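Local coordinates for protein D-lactate dehydrogenase (Fermentative) (Pseudomonas aeruginosa, PDB 6ABJ) that probably reduces pyruvate to D-lactate with NADH during fermentation, working as a tetrameric D-isomer specific 2-hydroxyacid dehydrogenase with a Rossmann-type nucleotide-binding domain, at residues 314-317 with 318-321; 324-327 with 328-332. All blocks are in the same frame, centred on the assembly; numbering follows the deposited sequence.

Contact 1: 314-317 with 318-321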
ATOM      1  N   PHE B 314       3.099 -19.967  13.566  1.00 29.74           N
ATOM      2  CA  PHE B 314       2.522 -21.325  13.467  1.00 34.33           C
ATOM      3  C   PHE B 314       1.410 -21.469  12.462  1.00 33.72           C
ATOM      4  O   PHE B 314       0.794 -22.541  12.367  1.00 33.13           O
ATOM      5  CB  PHE B 314       2.077 -21.835  14.853  1.00 32.36           C
ATOM      6  CG  PHE B 314       0.969 -21.038  15.490  1.00 31.45           C
ATOM      7  CD1 PHE B 314      -0.342 -21.247  15.111  1.00 29.63           C
ATOM      8  CD2 PHE B 314       1.240 -20.139  16.495  1.00 31.41           C
ATOM      9  CE1 PHE B 314      -1.358 -20.539  15.677  1.00 30.39           C
ATOM     10  CE2 PHE B 314       0.217 -19.463  17.122  1.00 30.48           C
ATOM     11  CZ  PHE B 314      -1.080 -19.670  16.707  1.00 30.99           C
ATOM     12  N   LEU B 315       1.197 -20.423  11.636  1.00 31.83           N
ATOM     13  CA  LEU B 315       0.096 -20.402  10.697  1.00 30.63           C
ATOM     14  C   LEU B 315       0.471 -21.074   9.386  1.00 31.55           C
ATOM     15  O   LEU B 315       0.573 -20.415   8.313  1.00 28.76           O
ATOM     16  CB  LEU B 315      -0.439 -18.968  10.453  1.00 31.58           C
ATOM     17  CG  LEU B 315      -1.874 -18.856   9.912  1.00 33.34           C
ATOM     18  CD1 LEU B 315      -2.924 -19.134  11.001  1.00 34.52           C
ATOM     19  CD2 LEU B 315      -2.156 -17.530   9.254  1.00 33.22           C
ATOM     20  N   THR B 316       0.667 -22.394   9.444  1.00 28.72           N
ATOM     21  CA  THR B 316       0.731 -23.254   8.278  1.00 28.50           C
ATOM     22  C   THR B 316      -0.310 -24.371   8.376  1.00 31.75           C
ATOM     23  O   THR B 316      -0.766 -24.687   9.474  1.00 32.03           O
ATOM     24  CB  THR B 316       2.067 -23.930   8.103  1.00 30.23           C
ATOM     25  OG1 THR B 316       2.316 -24.842   9.185  1.00 29.62           O
ATOM     26  CG2 THR B 316       3.227 -22.898   8.055  1.00 30.06           C
ATOM     27  N   ARG B 317      -0.638 -24.996   7.280  1.00 31.64           N
ATOM     28  CA  ARG B 317      -1.628 -26.049   7.336  1.00 35.91           C
ATOM     29  C   ARG B 317      -1.229 -27.203   8.246  1.00 35.92           C
ATOM     30  O   ARG B 317      -2.001 -27.650   9.026  1.00 37.18           O
ATOM     31  CB  ARG B 317      -2.086 -26.456   5.950  1.00 39.10           C
ATOM     32  CG  ARG B 317      -3.268 -25.579   5.565  1.00 46.55           C
ATOM     33  CD  ARG B 317      -3.495 -25.367   4.095  1.00 55.11           C
ATOM     34  NE  ARG B 317      -4.149 -24.095   3.778  1.00 60.95           N
ATOM     35  CZ  ARG B 317      -5.209 -23.585   4.389  1.00 56.64           C
ATOM     36  NH1 ARG B 317      -5.787 -24.208   5.387  1.00 61.04           N
ATOM     37  NH2 ARG B 317      -5.706 -22.438   3.991  1.00 53.46           N
ATOM     38  N   GLU B 318       0.010 -27.596   8.184  1.00 36.59           N
ATOM     39  CA  GLU B 318       0.535 -28.660   8.993  1.00 37.98           C
ATOM     40  C   GLU B 318       0.582 -28.300  10.469  1.00 38.16           C
ATOM     41  O   GLU B 318       0.270 -29.125  11.342  1.00 35.61           O
ATOM     42  CB  GLU B 318       1.905 -29.071   8.482  1.00 39.44           C
ATOM     43  CG  GLU B 318       1.872 -29.623   7.048  1.00 39.32           C
ATOM     44  CD  GLU B 318       2.008 -28.544   5.950  1.00 38.89           C
ATOM     45  OE1 GLU B 318       2.068 -27.324   6.251  1.00 35.13           O
ATOM     46  OE2 GLU B 318       2.047 -28.910   4.765  1.00 38.32           O
ATOM     47  N   ALA B 319       0.988 -27.092  10.787  1.00 33.63           N
ATOM     48  CA  ALA B 319       1.080 -26.689  12.152  1.00 32.51           C
ATOM     49  C   ALA B 319      -0.292 -26.513  12.772  1.00 33.84           C
ATOM     50  O   ALA B 319      -0.494 -26.830  13.987  1.00 33.34           O
ATOM     51  CB  ALA B 319       1.914 -25.399  12.306  1.00 31.31           C
ATOM     52  N   LEU B 320      -1.233 -26.030  11.977  1.00 31.27           N
ATOM     53  CA  LEU B 320      -2.620 -25.913  12.434  1.00 31.31           C
ATOM     54  C   LEU B 320      -3.232 -27.309  12.634  1.00 34.30           C
ATOM     55  O   LEU B 320      -4.021 -27.498  13.581  1.00 33.46           O
ATOM     56  CB  LEU B 320      -3.486 -25.084  11.462  1.00 31.01           C
ATOM     57  CG  LEU B 320      -3.163 -23.592  11.405  1.00 31.17           C
ATOM     58  CD1 LEU B 320      -3.917 -23.005  10.273  1.00 31.65           C
ATOM     59  CD2 LEU B 320      -3.487 -22.959  12.765  1.00 31.46           C
ATOM     60  N   ALA B 321      -2.902 -28.245  11.750  1.00 34.88           N
ATOM     61  CA  ALA B 321      -3.347 -29.636  11.939  1.00 38.36           C
ATOM     62  C   ALA B 321      -2.824 -30.216  13.249  1.00 42.52           C
ATOM     63  O   ALA B 321      -3.581 -30.916  13.953  1.00 39.75           O
ATOM     64  CB  ALA B 321      -2.962 -30.524  10.743  1.00 37.29           C
TER
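With chi1 at 65°, the hydroxyl of Thr-316 sits between its own backbone N and carbonyl carbon, and from there it reaches forward to the amide of Ala-319. Leu-320 swings its CG to the side facing away from its carbonyl carbon (chi1 -69°), which lays the isobutyl group back over the residues that precede the helix. The bond from Ala-319 N to Thr-316 OG1 is 3.1 Å long and fairly straight, 156° at the hydrogen. Thr-316 is at the N-cap position of helix 317-335, and this is its capping bond: a short hydroxyl side chain here can take up an amide of the helix's first turn. The carbonyl of the same residue then opens the regular ladder, its O receiving Leu-320 N at 2.9 Å. Ala-321 N follows on Arg-317 O, also at 2.9 Å. Thr-316 OG1 is gripped a second time, by Asp-157 OD1 of the second subunit, while the bent side chain of Glu-318 forms a salt bridge with Lys-161 of that subunit, so the helix start is also part of a subunit interface.

Phe-314 belongs to the NADH-binding site, though no cofactor is bound in this apo chain. Its O lies only 3.1 Å from Ala-319 CB, a tight carbon-oxygen approach by a small side chain. The apolar contacts are looser, with Phe-314 CB 4.4 Å from Ala-319 CB. At the rim of the Phe-314 ring, near the ring plane, Leu-320 CD2 stands 4.3 Å from Phe-314 CD1; the ring also stacks with Tyr-116. Leu-315, centre of an inverse gamma turn, sends CD1 to Leu-320 CD1 at 4.1 Å, and both leucines rest on Tyr-27 of helix 26-35.

Contact 2: 324-327 with 328-332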
ATOM      1  N   ALA B 324      -4.857 -28.727  16.095  1.00 36.10           N
ATOM      2  CA  ALA B 324      -6.214 -29.328  16.131  1.00 36.60           C
ATOM      3  C   ALA B 324      -6.201 -30.741  16.689  1.00 38.80           C
ATOM      4  O   ALA B 324      -7.029 -31.051  17.546  1.00 36.71           O
ATOM      5  CB  ALA B 324      -6.823 -29.306  14.756  1.00 36.09           C
ATOM      6  N   ASP B 325      -5.259 -31.572  16.236  1.00 38.05           N
ATOM      7  CA  ASP B 325      -5.088 -32.958  16.694  1.00 38.34           C
ATOM      8  C   ASP B 325      -4.797 -32.976  18.207  1.00 38.26           C
ATOM      9  O   ASP B 325      -5.378 -33.739  18.974  1.00 38.12           O
ATOM     10  CB  ASP B 325      -3.870 -33.601  15.989  1.00 38.55           C
ATOM     11  CG  ASP B 325      -4.092 -33.890  14.517  1.00 38.72           C
ATOM     12  OD1 ASP B 325      -5.184 -33.718  13.989  1.00 35.21           O
ATOM     13  OD2 ASP B 325      -3.127 -34.320  13.880  1.00 38.89           O
ATOM     14  N   THR B 326      -3.859 -32.140  18.631  1.00 31.54           N
ATOM     15  CA  THR B 326      -3.497 -32.030  20.006  1.00 33.82           C
ATOM     16  C   THR B 326      -4.710 -31.604  20.837  1.00 36.12           C
ATOM     17  O   THR B 326      -5.004 -32.223  21.883  1.00 38.17           O
ATOM     18  CB  THR B 326      -2.284 -31.124  20.194  1.00 33.07           C
ATOM     19  OG1 THR B 326      -1.141 -31.845  19.679  1.00 34.15           O
ATOM     20  CG2 THR B 326      -2.051 -30.883  21.631  1.00 33.27           C
ATOM     21  N   THR B 327      -5.455 -30.604  20.369  1.00 33.74           N
ATOM     22  CA  THR B 327      -6.567 -30.071  21.157  1.00 33.36           C
ATOM     23  C   THR B 327      -7.717 -31.127  21.269  1.00 37.98           C
ATOM     24  O   THR B 327      -8.244 -31.343  22.357  1.00 35.13           O
ATOM     25  CB  THR B 327      -7.060 -28.772  20.534  1.00 34.33           C
ATOM     26  OG1 THR B 327      -5.979 -27.812  20.568  1.00 30.95           O
ATOM     27  CG2 THR B 327      -8.271 -28.222  21.252  1.00 33.36           C
ATOM     28  N   LEU B 328      -8.069 -31.784  20.160  1.00 36.27           N
ATOM     29  CA  LEU B 328      -9.081 -32.828  20.186  1.00 37.77           C
ATOM     30  C   LEU B 328      -8.625 -34.034  21.040  1.00 38.63           C
ATOM     31  O   LEU B 328      -9.422 -34.566  21.848  1.00 39.95           O
ATOM     32  CB  LEU B 328      -9.503 -33.228  18.756  1.00 38.32           C
ATOM     33  CG  LEU B 328     -10.191 -32.099  17.957  1.00 38.78           C
ATOM     34  CD1 LEU B 328     -10.839 -32.589  16.673  1.00 38.04           C
ATOM     35  CD2 LEU B 328     -11.219 -31.334  18.769  1.00 38.81           C
ATOM     36  N   ASP B 329      -7.354 -34.434  20.920  1.00 40.31           N
ATOM     37  CA  ASP B 329      -6.812 -35.462  21.805  1.00 39.15           C
ATOM     38  C   ASP B 329      -6.876 -35.042  23.267  1.00 39.82           C
ATOM     39  O   ASP B 329      -7.179 -35.880  24.136  1.00 34.99           O
ATOM     40  CB  ASP B 329      -5.388 -35.877  21.426  1.00 42.03           C
ATOM     41  CG  ASP B 329      -5.329 -36.714  20.133  1.00 49.13           C
ATOM     42  OD1 ASP B 329      -6.400 -37.202  19.640  1.00 53.71           O
ATOM     43  OD2 ASP B 329      -4.195 -36.930  19.634  1.00 53.94           O
ATOM     44  N   ASN B 330      -6.564 -33.779  23.567  1.00 34.37           N
ATOM     45  CA  ASN B 330      -6.657 -33.291  24.946  1.00 36.57           C
ATOM     46  C   ASN B 330      -8.082 -33.452  25.484  1.00 36.73           C
ATOM     47  O   ASN B 330      -8.297 -33.749  26.671  1.00 35.59           O
ATOM     48  CB  ASN B 330      -6.257 -31.805  25.097  1.00 34.44           C
ATOM     49  CG  ASN B 330      -4.794 -31.559  24.940  1.00 34.95           C
ATOM     50  OD1 ASN B 330      -3.953 -32.460  25.008  1.00 33.56           O
ATOM     51  ND2 ASN B 330      -4.454 -30.264  24.729  1.00 34.01           N
ATOM     52  N   ILE B 331      -9.040 -33.238  24.601  1.00 36.50           N
ATOM     53  CA  ILE B 331     -10.440 -33.250  24.993  1.00 40.34           C
ATOM     54  C   ILE B 331     -10.877 -34.710  25.258  1.00 42.53           C
ATOM     55  O   ILE B 331     -11.606 -34.968  26.244  1.00 41.55           O
ATOM     56  CB  ILE B 331     -11.336 -32.548  23.931  1.00 42.11           C
ATOM     57  CG1 ILE B 331     -11.165 -31.021  24.014  1.00 40.98           C
ATOM     58  CG2 ILE B 331     -12.817 -32.837  24.170  1.00 43.13           C
ATOM     59  CD1 ILE B 331     -11.713 -30.260  22.819  1.00 41.53           C
ATOM     60  N   ALA B 332     -10.441 -35.624  24.380  1.00 41.72           N
ATOM     61  CA  ALA B 332     -10.748 -37.085  24.517  1.00 42.17           C
ATOM     62  C   ALA B 332     -10.131 -37.602  25.817  1.00 41.13           C
ATOM     63  O   ALA B 332     -10.733 -38.377  26.561  1.00 41.10           O
ATOM     64  CB  ALA B 332     -10.220 -37.849  23.302  1.00 42.44           C
TER
HETATM   65  O   HOH W   1      -5.845 -27.654  23.631  1.00 28.99           O
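Four successive main-chain hydrogen bonds tie residues 324-327 to the next turn. Leu-328 N to Ala-324 O is 2.9 Å long and nearly straight (172°), and Asp-329 and Asn-330 repeat the pattern on Asp-325 and Thr-326. The last, Ile-331 N to Thr-327 O, is more bent, 138° at the hydrogen.

Polar side chains add a second layer. Both threonines place OG1 beside their own backbone N and turn it back to the carbonyl one turn earlier, Thr-326 to Ala-322 O and Thr-327 to Ile-323 O, which lets a hydroxyl sit comfortably within a helix. A water bridges the turns: it donates to Thr-327 OG1 at 3.1 Å and accepts from Asn-330 ND2 at 3.2 Å. Asn-330, an amide able to give and take, also accepts from Asn-341 through OD1 and makes a weak bond to His-112 O through ND2. Asp-325 OD1 makes a hydrogen bond with Ser-35 OG and a salt bridge with Arg-38, pairing the carboxylate with the end of helix 26-35 and the residues after it.

Van der Waals contacts complete the account. Thr-326 and Asn-330 run side by side, Thr-326 CG2 lying 4.0 Å from Asn-330 ND2. The methyl CG2 of Thr-327, anti to its backbone N, approaches Ile-331 CD1 at 4.3 Å, and both residues also touch Ala-89 of strand 87-90. Leu-328 folds back, its CG 3.4 Å from Ala-324 O; Leu-328 and Ile-331 each touch Ile-19 of strand 18-21.

The pattern is that of an amphipathic alpha helix laid against a parallel beta sheet, here the five-stranded sheet of the domain that corresponds to the catalytic (substrate-binding) domain of the family.

Overall arrangement
The chain starts in the five-stranded parallel sheet, crosses to build the seven-stranded Rossmann sheet, and returns after strand 306-308. Contact 1 lies on that return: residues 314-316 lead from Phe-314 of the NADH site into helix 317-335, whose first residues also meet the second subunit. Contact 2 follows within the same helix, centred about 15 Å from it, and meets no other chain. Both are local, so neither closes a long loop; they stand in series, without nesting or crossing. Together they carry the path from the NADH-binding region and the tetramer interface back to strands 18-21 and 87-90, with helix 26-35 alongside both.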